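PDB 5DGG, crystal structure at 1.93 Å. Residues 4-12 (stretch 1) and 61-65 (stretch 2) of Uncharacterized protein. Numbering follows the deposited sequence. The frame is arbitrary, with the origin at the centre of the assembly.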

# COMPACT_ATOMS: atom_id res chain seq x y z
N ASP A 4 8.12 -8.06 -16.46
CA ASP A 4 7.29 -8.94 -15.70
C ASP A 4 6.77 -8.09 -14.53
O ASP A 4 7.26 -6.96 -14.25
CB ASP A 4 8.07 -10.17 -15.24
CG ASP A 4 7.15 -11.36 -14.88
OD1 ASP A 4 7.68 -12.37 -14.37
OD2 ASP A 4 5.91 -11.30 -15.10
N GLN A 5 5.69 -8.60 -13.97
CA GLN A 5 5.03 -8.05 -12.81
C GLN A 5 5.75 -8.44 -11.54
O GLN A 5 6.28 -9.56 -11.44
CB GLN A 5 3.63 -8.63 -12.71
CG GLN A 5 2.60 -7.89 -13.52
CD GLN A 5 1.22 -8.39 -13.22
OE1 GLN A 5 1.06 -9.52 -12.79
NE2 GLN A 5 0.21 -7.53 -13.41
N MET A 6 5.72 -7.54 -10.55
CA MET A 6 6.14 -7.88 -9.22
C MET A 6 5.23 -8.97 -8.67
O MET A 6 4.00 -8.99 -8.88
CB MET A 6 6.15 -6.65 -8.31
CG MET A 6 7.22 -5.65 -8.69
SD MET A 6 7.51 -4.21 -7.63
CE MET A 6 8.21 -5.01 -6.19
N GLN A 7 5.84 -9.94 -8.01
CA GLN A 7 5.10 -10.97 -7.31
C GLN A 7 5.14 -10.66 -5.80
O GLN A 7 5.78 -9.69 -5.37
CB GLN A 7 5.75 -12.34 -7.58
CG GLN A 7 5.77 -12.73 -9.07
CD GLN A 7 6.38 -14.11 -9.30
OE1 GLN A 7 6.96 -14.68 -8.38
NE2 GLN A 7 6.25 -14.64 -10.52
N ASP A 8 4.43 -11.46 -5.03
CA ASP A 8 4.40 -11.28 -3.56
C ASP A 8 5.75 -11.00 -2.92
O ASP A 8 5.92 -10.02 -2.17
CB ASP A 8 3.85 -12.53 -2.90
CG ASP A 8 2.39 -12.73 -3.16
OD1 ASP A 8 1.75 -11.78 -3.66
OD2 ASP A 8 1.90 -13.86 -2.86
N HIS A 9 6.70 -11.90 -3.19
CA HIS A 9 8.00 -11.84 -2.53
C HIS A 9 8.72 -10.56 -2.89
O HIS A 9 9.39 -9.97 -2.06
CB HIS A 9 8.87 -13.08 -2.83
CG HIS A 9 9.18 -13.28 -4.29
ND1 HIS A 9 8.41 -14.09 -5.10
CD2 HIS A 9 10.19 -12.82 -5.06
CE1 HIS A 9 8.93 -14.10 -6.32
NE2 HIS A 9 10.00 -13.33 -6.33
N ASP A 10 8.57 -10.10 -4.13
CA ASP A 10 9.16 -8.84 -4.58
C ASP A 10 8.59 -7.69 -3.76
O ASP A 10 9.34 -6.82 -3.33
CB ASP A 10 8.87 -8.57 -6.05
CG ASP A 10 9.37 -9.67 -6.97
OD1 ASP A 10 10.51 -10.13 -6.77
OD2 ASP A 10 8.63 -10.03 -7.91
N MET A 11 7.27 -7.70 -3.54
CA MET A 11 6.64 -6.62 -2.75
C MET A 11 7.15 -6.70 -1.31
O MET A 11 7.50 -5.69 -0.70
CB MET A 11 5.11 -6.72 -2.75
CG MET A 11 4.42 -6.61 -4.11
SD MET A 11 4.64 -4.98 -4.85
CE MET A 11 3.46 -4.10 -3.79
N THR A 12 7.16 -7.91 -0.75
CA THR A 12 7.64 -8.11 0.62
C THR A 12 9.04 -7.51 0.78
O THR A 12 9.29 -6.78 1.72
CB THR A 12 7.60 -9.59 0.99
OG1 THR A 12 6.24 -10.04 0.92
CG2 THR A 12 8.15 -9.80 2.38
N PRO A 61 -3.37 -9.97 -6.11
CA PRO A 61 -2.10 -9.95 -6.82
C PRO A 61 -2.34 -9.37 -8.18
O PRO A 61 -3.44 -8.89 -8.47
CB PRO A 61 -1.76 -11.43 -6.90
CG PRO A 61 -3.09 -12.04 -7.17
CD PRO A 61 -4.12 -11.19 -6.45
N GLY A 62 -1.31 -9.34 -9.01
CA GLY A 62 -1.49 -8.77 -10.32
C GLY A 62 -1.44 -7.26 -10.36
O GLY A 62 -0.38 -6.72 -10.28
N HIS A 63 -2.60 -6.61 -10.49
CA HIS A 63 -2.71 -5.18 -10.46
C HIS A 63 -2.61 -4.66 -8.99
O HIS A 63 -3.62 -4.39 -8.37
CB HIS A 63 -4.06 -4.80 -11.09
CG HIS A 63 -4.25 -3.33 -11.32
ND1 HIS A 63 -4.48 -2.79 -12.57
CD2 HIS A 63 -4.20 -2.27 -10.47
CE1 HIS A 63 -4.63 -1.48 -12.46
NE2 HIS A 63 -4.45 -1.15 -11.20
N TRP A 64 -1.39 -4.54 -8.46
CA TRP A 64 -1.16 -4.12 -7.08
C TRP A 64 -1.78 -2.77 -6.82
O TRP A 64 -1.74 -1.88 -7.67
CB TRP A 64 0.35 -4.06 -6.77
CG TRP A 64 0.95 -5.46 -6.77
CD1 TRP A 64 1.69 -6.04 -7.78
CD2 TRP A 64 0.87 -6.40 -5.73
NE1 TRP A 64 2.06 -7.32 -7.42
CE2 TRP A 64 1.58 -7.56 -6.16
CE3 TRP A 64 0.27 -6.40 -4.48
CZ2 TRP A 64 1.69 -8.71 -5.37
CZ3 TRP A 64 0.42 -7.51 -3.68
CH2 TRP A 64 1.10 -8.68 -4.14
N ARG A 65 -2.41 -2.67 -5.66
CA ARG A 65 -2.96 -1.45 -5.14
C ARG A 65 -2.56 -1.26 -3.68
O ARG A 65 -2.10 -2.19 -3.00
CB ARG A 65 -4.49 -1.47 -5.28
CG ARG A 65 -5.00 -1.44 -6.71
CD ARG A 65 -6.52 -1.53 -6.75
NE ARG A 65 -7.02 -1.61 -8.11
CZ ARG A 65 -7.21 -2.75 -8.80
NH1 ARG A 65 -6.97 -3.94 -8.29
NH2 ARG A 65 -7.67 -2.68 -10.02
O HOH W 1 0.92 -10.60 -8.69

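The contact is organised around Trp64, a buried residue of which stretch 1 covers 113 Å², the largest share of the 302 Å² covered on both sides together. Its CA-to-CB bond points toward stretch 1, and the ring meets that stretch both at its edge and over one face.

One direct hydrogen bond joins the two stretches. Trp64 NE1 donates to Met6 O at 2.9 Å, with an N-H...O angle of 166°. The carbonyl oxygen lies near the indole plane, where the N-H bond points, so distance and direction agree. This bond gives the one polar atom of a buried indole a partner. The Met6 side chain contributes less: its CB comes within 4.2 Å of Trp64 NE1, but its end leads away.

The contacts over the face of the indole come from Met11, whose CA-to-CB bond points toward stretch 2. With all three chi angles in m wells, its side chain lies across one face of the indole. Met11 CG sits 3.6 Å from the centroid of the six-membered ring and 13° off the ring normal, a CH-pi geometry. Met11 SD sits 4.1 Å from the centroid of the five-membered ring, 5° off the normal, as expected for a sulfur-aromatic contact. Consecutive atoms of one side chain thus cover both rings, and the apolar packing is tight, with Met11 CG 3.6 Å from Trp64 CE2.

At the ring edge, Asp8 OD1 approaches Trp64 CH2 to 3.2 Å, near the ring plane. The carboxylate oxygen therefore faces the positively polarised C-H rim rather than the pi cloud.

Proximity alone is not bonding for Gln5, whose NE2 lies 3.3 Å from Gly62 O: the angle is poor, and the pair is best read as a polar van der Waals contact. A water links the backbones nearby: its oxygen accepts from Gly62 N at 2.6 Å, and the water donates a weak hydrogen bond to Met6 O at 3.5 Å. Met6 O therefore serves both the water and the indole. Gly62 has phi/psi of 80/-104, angles at which a CB would be jammed against the preceding carbonyl oxygen; the backbone itself calls for glycine.

Hydrogen bonds within stretch 1 support this arrangement. Gln7, at the N-cap position, donates from its N to Asp10 OD2 at 2.8 Å and 178°, while Met11 N donates to Gln7 O at 3.1 Å. These bonds tie the segment beside Met6 to the helical turn that carries Met11.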